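Local atomic coordinates of peptidase M16 C-terminal domain-containing protein (Enterococcus faecalis, PDB entry 3D3Y), a protein that is of unknown function but is related to the M16 family of zinc metallopeptidases. Residues A[42-54]-A[127-139]. Residues are numbered along the deposited sequence; the frame is centred on the assembly and turned at random.
Sequences KRTLLSSLMETNS and FEAETFQREKENL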
loop_
_atom_site.group_PDB
_atom_site.type_symbol
_atom_site.label_atom_id
_atom_site.label_comp_id
_atom_site.label_asym_id
_atom_site.label_seq_id
_atom_site.Cartn_x
_atom_site.Cartn_y
_atom_site.Cartn_z
ATOM N N LYS A 42 -6.007 4.306 14.586
ATOM C CA LYS A 42 -6.270 3.217 15.539
ATOM C C LYS A 42 -5.708 1.898 15.006
ATOM O O LYS A 42 -5.004 1.181 15.723
ATOM C CB LYS A 42 -7.775 3.080 15.790
ATOM C CG LYS A 42 -8.332 4.161 16.738
ATOM C CD LYS A 42 -9.822 4.015 16.867
ATOM C CE LYS A 42 -10.408 5.073 17.825
ATOM N NZ LYS A 42 -10.499 6.334 17.036
ATOM N N ARG A 43 -6.010 1.580 13.751
ATOM C CA ARG A 43 -5.465 0.364 13.132
ATOM C C ARG A 43 -3.944 0.387 13.114
ATOM O O ARG A 43 -3.287 -0.617 13.417
ATOM C CB ARG A 43 -6.027 0.189 11.716
ATOM C CG ARG A 43 -7.501 -0.165 11.753
ATOM C CD ARG A 43 -8.202 -0.048 10.401
ATOM N NE ARG A 43 -7.890 -1.120 9.428
ATOM C CZ ARG A 43 -8.423 -2.342 9.435
ATOM N NH1 ARG A 43 -9.229 -2.725 10.427
ATOM N NH2 ARG A 43 -8.109 -3.216 8.467
ATOM N N THR A 44 -3.369 1.501 12.709
ATOM C CA THR A 44 -1.893 1.625 12.704
ATOM C C THR A 44 -1.256 1.355 14.064
ATOM O O THR A 44 -0.275 0.585 14.157
ATOM C CB THR A 44 -1.454 3.003 12.160
ATOM O OG1 THR A 44 -2.044 3.174 10.882
ATOM C CG2 THR A 44 0.080 3.155 12.045
ATOM N N LEU A 45 -1.765 2.004 15.103
ATOM C CA LEU A 45 -1.209 1.801 16.448
ATOM C C LEU A 45 -1.464 0.378 16.958
ATOM O O LEU A 45 -0.595 -0.247 17.589
ATOM C CB LEU A 45 -1.787 2.820 17.453
ATOM C CG LEU A 45 -1.320 2.733 18.925
ATOM C CD1 LEU A 45 0.261 2.792 19.007
ATOM C CD2 LEU A 45 -1.923 3.907 19.700
ATOM N N LEU A 46 -2.662 -0.129 16.698
ATOM C CA LEU A 46 -2.994 -1.498 17.059
ATOM C C LEU A 46 -1.996 -2.508 16.460
ATOM O O LEU A 46 -1.626 -3.488 17.103
ATOM C CB LEU A 46 -4.411 -1.828 16.600
ATOM C CG LEU A 46 -4.902 -3.201 17.057
ATOM C CD1 LEU A 46 -4.963 -3.338 18.618
ATOM C CD2 LEU A 46 -6.278 -3.455 16.440
ATOM N N SER A 47 -1.596 -2.299 15.213
ATOM C CA SER A 47 -0.650 -3.219 14.600
ATOM C C SER A 47 0.658 -3.250 15.408
ATOM O O SER A 47 1.280 -4.320 15.545
ATOM C CB SER A 47 -0.412 -2.869 13.117
ATOM O OG SER A 47 0.431 -1.740 12.964
ATOM N N SER A 48 1.084 -2.106 15.962
ATOM C CA SER A 48 2.276 -2.119 16.815
ATOM C C SER A 48 2.011 -2.813 18.153
ATOM O O SER A 48 2.851 -3.537 18.645
ATOM C CB SER A 48 2.769 -0.714 17.113
ATOM O OG SER A 48 3.443 -0.210 15.985
ATOM N N LEU A 49 0.822 -2.620 18.706
ATOM C CA LEU A 49 0.510 -3.178 20.016
ATOM C C LEU A 49 0.450 -4.689 19.942
ATOM O O LEU A 49 1.018 -5.377 20.828
ATOM C CB LEU A 49 -0.800 -2.605 20.566
ATOM C CG LEU A 49 -0.828 -1.103 20.893
ATOM C CD1 LEU A 49 -2.253 -0.581 21.109
ATOM C CD2 LEU A 49 0.020 -0.766 22.149
HETATM N N MSE A 50 -0.194 -5.212 18.896
HETATM C CA MSE A 50 -0.411 -6.656 18.822
HETATM C C MSE A 50 0.855 -7.419 18.435
HETATM O O MSE A 50 0.966 -8.621 18.688
HETATM C CB MSE A 50 -1.566 -6.971 17.882
HETATM C CG MSE A 50 -2.887 -6.422 18.461
HETATM SE SE MSE A 50 -4.331 -6.835 17.243
HETATM C CE MSE A 50 -4.150 -8.778 17.148
ATOM N N GLU A 51 1.822 -6.707 17.856
ATOM C CA GLU A 51 3.088 -7.301 17.421
ATOM C C GLU A 51 4.122 -7.401 18.551
ATOM O O GLU A 51 4.903 -8.359 18.599
ATOM C CB GLU A 51 3.664 -6.427 16.291
ATOM C CG GLU A 51 4.962 -6.893 15.706
ATOM C CD GLU A 51 5.488 -5.894 14.668
ATOM O OE1 GLU A 51 5.865 -4.776 15.068
ATOM O OE2 GLU A 51 5.484 -6.211 13.465
ATOM N N THR A 52 4.148 -6.398 19.433
ATOM C CA THR A 52 5.244 -6.230 20.384
ATOM C C THR A 52 5.204 -7.267 21.515
ATOM O O THR A 52 6.254 -7.757 21.951
ATOM C CB THR A 52 5.291 -4.794 20.918
ATOM O OG1 THR A 52 6.425 -4.624 21.784
ATOM C CG2 THR A 52 4.013 -4.419 21.676
ATOM N N ASN A 53 3.989 -7.577 21.983
ATOM C CA ASN A 53 3.765 -8.581 23.024
ATOM C C ASN A 53 2.298 -8.972 23.038
ATOM O O ASN A 53 1.475 -8.343 22.347
ATOM C CB ASN A 53 4.300 -8.129 24.413
ATOM C CG ASN A 53 3.608 -6.882 24.957
ATOM O OD1 ASN A 53 2.383 -6.796 24.944
ATOM N ND2 ASN A 53 4.409 -5.913 25.479
ATOM N N SER A 54 1.964 -10.015 23.800
ATOM C CA SER A 54 0.569 -10.432 23.945
ATOM C C SER A 54 0.343 -10.827 25.405
ATOM O O SER A 54 1.280 -10.821 26.202
ATOM C CB SER A 54 0.236 -11.586 22.981
ATOM O OG SER A 54 0.863 -12.799 23.386
ATOM N N PHE A 127 -5.341 -1.880 26.957
ATOM C CA PHE A 127 -3.988 -2.366 26.756
ATOM C C PHE A 127 -3.098 -2.073 27.962
ATOM O O PHE A 127 -3.253 -1.060 28.624
ATOM C CB PHE A 127 -3.371 -1.820 25.474
ATOM C CG PHE A 127 -3.765 -2.605 24.258
ATOM C CD1 PHE A 127 -2.999 -3.694 23.844
ATOM C CD2 PHE A 127 -4.903 -2.262 23.540
ATOM C CE1 PHE A 127 -3.366 -4.442 22.733
ATOM C CE2 PHE A 127 -5.283 -2.991 22.396
ATOM C CZ PHE A 127 -4.523 -4.094 21.995
ATOM N N GLU A 128 -2.186 -2.986 28.249
ATOM C CA GLU A 128 -1.202 -2.789 29.299
ATOM C C GLU A 128 -0.524 -1.412 29.098
ATOM O O GLU A 128 -0.144 -1.063 27.967
ATOM C CB GLU A 128 -0.203 -3.933 29.237
ATOM C CG GLU A 128 0.641 -4.095 30.451
ATOM C CD GLU A 128 1.849 -3.200 30.417
ATOM O OE1 GLU A 128 2.500 -3.099 29.351
ATOM O OE2 GLU A 128 2.139 -2.592 31.464
ATOM N N ALA A 129 -0.422 -0.640 30.184
ATOM C CA ALA A 129 -0.067 0.784 30.111
ATOM C C ALA A 129 1.371 1.048 29.658
ATOM O O ALA A 129 1.634 1.965 28.864
ATOM C CB ALA A 129 -0.323 1.459 31.464
ATOM N N GLU A 130 2.321 0.269 30.166
ATOM C CA GLU A 130 3.697 0.500 29.782
ATOM C C GLU A 130 3.823 0.260 28.314
ATOM O O GLU A 130 4.440 1.050 27.586
ATOM C CB GLU A 130 4.660 -0.411 30.535
ATOM C CG GLU A 130 6.120 0.016 30.361
ATOM C CD GLU A 130 7.050 -1.131 29.926
ATOM O OE1 GLU A 130 7.367 -1.998 30.789
ATOM O OE2 GLU A 130 7.469 -1.139 28.716
ATOM N N THR A 131 3.221 -0.836 27.862
ATOM C CA THR A 131 3.318 -1.224 26.465
ATOM C C THR A 131 2.631 -0.176 25.607
ATOM O O THR A 131 3.158 0.219 24.554
ATOM C CB THR A 131 2.655 -2.607 26.181
ATOM O OG1 THR A 131 3.361 -3.652 26.876
ATOM C CG2 THR A 131 2.649 -2.895 24.689
ATOM N N PHE A 132 1.463 0.284 26.055
ATOM C CA PHE A 132 0.710 1.244 25.277
ATOM C C PHE A 132 1.470 2.561 25.098
ATOM O O PHE A 132 1.565 3.106 24.008
ATOM C CB PHE A 132 -0.666 1.563 25.913
ATOM C CG PHE A 132 -1.420 2.555 25.107
ATOM C CD1 PHE A 132 -2.075 2.131 23.953
ATOM C CD2 PHE A 132 -1.355 3.933 25.408
ATOM C CE1 PHE A 132 -2.725 3.039 23.140
ATOM C CE2 PHE A 132 -2.008 4.866 24.590
ATOM C CZ PHE A 132 -2.684 4.410 23.456
ATOM N N GLN A 133 1.968 3.107 26.194
ATOM C CA GLN A 133 2.670 4.380 26.116
ATOM C C GLN A 133 3.928 4.299 25.243
ATOM O O GLN A 133 4.176 5.198 24.428
ATOM C CB GLN A 133 2.995 4.839 27.528
ATOM C CG GLN A 133 4.001 5.969 27.690
ATOM C CD GLN A 133 4.821 5.716 28.937
ATOM O OE1 GLN A 133 5.667 4.796 28.957
ATOM N NE2 GLN A 133 4.544 6.473 30.004
ATOM N N ARG A 134 4.710 3.226 25.407
ATOM C CA ARG A 134 5.878 2.981 24.569
ATOM C C ARG A 134 5.526 2.966 23.080
ATOM O O ARG A 134 6.197 3.643 22.280
ATOM C CB ARG A 134 6.566 1.672 24.952
ATOM C CG ARG A 134 7.705 1.257 23.969
ATOM C CD ARG A 134 8.640 0.172 24.553
ATOM N NE ARG A 134 7.934 -0.831 25.378
ATOM C CZ ARG A 134 7.236 -1.870 24.911
ATOM N NH1 ARG A 134 6.648 -2.702 25.769
ATOM N NH2 ARG A 134 7.119 -2.090 23.603
ATOM N N GLU A 135 4.495 2.207 22.702
ATOM C CA GLU A 135 4.127 2.090 21.271
ATOM C C GLU A 135 3.531 3.376 20.699
ATOM O O GLU A 135 3.741 3.705 19.519
ATOM C CB GLU A 135 3.161 0.919 21.026
ATOM C CG GLU A 135 3.780 -0.479 21.229
ATOM C CD GLU A 135 5.146 -0.607 20.578
ATOM O OE1 GLU A 135 5.320 -0.128 19.447
ATOM O OE2 GLU A 135 6.069 -1.159 21.212
ATOM N N LYS A 136 2.788 4.097 21.535
ATOM C CA LYS A 136 2.242 5.397 21.148
ATOM C C LYS A 136 3.399 6.392 20.853
ATOM O O LYS A 136 3.409 7.051 19.805
ATOM C CB LYS A 136 1.325 5.944 22.232
ATOM C CG LYS A 136 0.625 7.265 21.822
ATOM C CD LYS A 136 -0.419 7.733 22.857
ATOM C CE LYS A 136 -1.023 9.080 22.435
ATOM N NZ LYS A 136 -2.098 9.540 23.418
ATOM N N GLU A 137 4.344 6.487 21.788
ATOM C CA GLU A 137 5.555 7.287 21.618
ATOM C C GLU A 137 6.342 6.860 20.367
ATOM O O GLU A 137 6.813 7.736 19.638
ATOM C CB GLU A 137 6.448 7.167 22.857
ATOM C CG GLU A 137 5.915 7.883 24.090
ATOM C CD GLU A 137 6.705 7.585 25.375
ATOM O OE1 GLU A 137 7.618 6.722 25.374
ATOM O OE2 GLU A 137 6.382 8.208 26.402
ATOM N N ASN A 138 6.473 5.543 20.118
ATOM C CA ASN A 138 7.172 5.026 18.922
ATOM C C ASN A 138 6.482 5.441 17.633
ATOM O O ASN A 138 7.141 5.867 16.691
ATOM C CB ASN A 138 7.300 3.489 18.906
ATOM C CG ASN A 138 8.291 2.965 19.941
ATOM O OD1 ASN A 138 8.981 3.744 20.586
ATOM N ND2 ASN A 138 8.336 1.643 20.118
ATOM N N LEU A 139 5.152 5.348 17.611
ATOM C CA LEU A 139 4.416 5.732 16.432
ATOM C C LEU A 139 4.501 7.230 16.197
ATOM O O LEU A 139 4.653 7.664 15.082
ATOM C CB LEU A 139 2.960 5.222 16.462
ATOM C CG LEU A 139 2.129 5.580 15.220
ATOM C CD1 LEU A 139 2.709 4.980 13.917
ATOM C CD2 LEU A 139 0.649 5.187 15.370
HETATM O O HOH W 1 4.243 1.943 17.413
HETATM O O HOH W 2 6.803 -5.662 24.751
#
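Leu45 and Glu135 interlock as knobs into holes where helix 42-52 packs on helix 129-139, with axes 9.6 Å apart and N-to-C directions 128° apart. Leu45 enters the hole formed by Phe132, Glu135, Lys136 and Leu139. Leu45 CD2 meets Phe132 CE1 at 3.6 Å, while CD1 rests on the Glu135 backbone. Glu135 in turn sits among Leu45, Ser48, Leu49 and Thr52. Glu135 CB lies 3.7 Å from Leu49 CD2, and a bend at chi2 (-45°) sets the carboxylate between Ser48 and Thr52. Leu49 CD1 stands over the face of the Phe127 ring, 3.9 Å from the centroid in a CH-pi contact, and meets the edge of Phe132. Leu139 CD1 meets Thr44 CG2 at 3.7 Å, the side chains crossing at about a right angle.

A polar cluster borders this apolar core. Arg134 NH2 donates to Thr52 OG1 near the guanidinium plane and pairs with Glu135 OE2 at 2.8 Å, a salt bridge that helps to fix the carboxylate. One water takes a bond from Ser48 OG and gives bonds to Glu135 O and OE1. Asn53 ND2 donates almost straight to Thr131 OG1 (2.9 Å, 171°), and that hydroxyl donates in turn to OE1 of Glu128, the N-cap residue. Asn53 OD1 is held by Asn121. This knobs-into-holes pair, with helix 40-52 against strands 74-82 and 85-95 of the six-stranded sheet, is consistent with an M16-type alpha/beta domain.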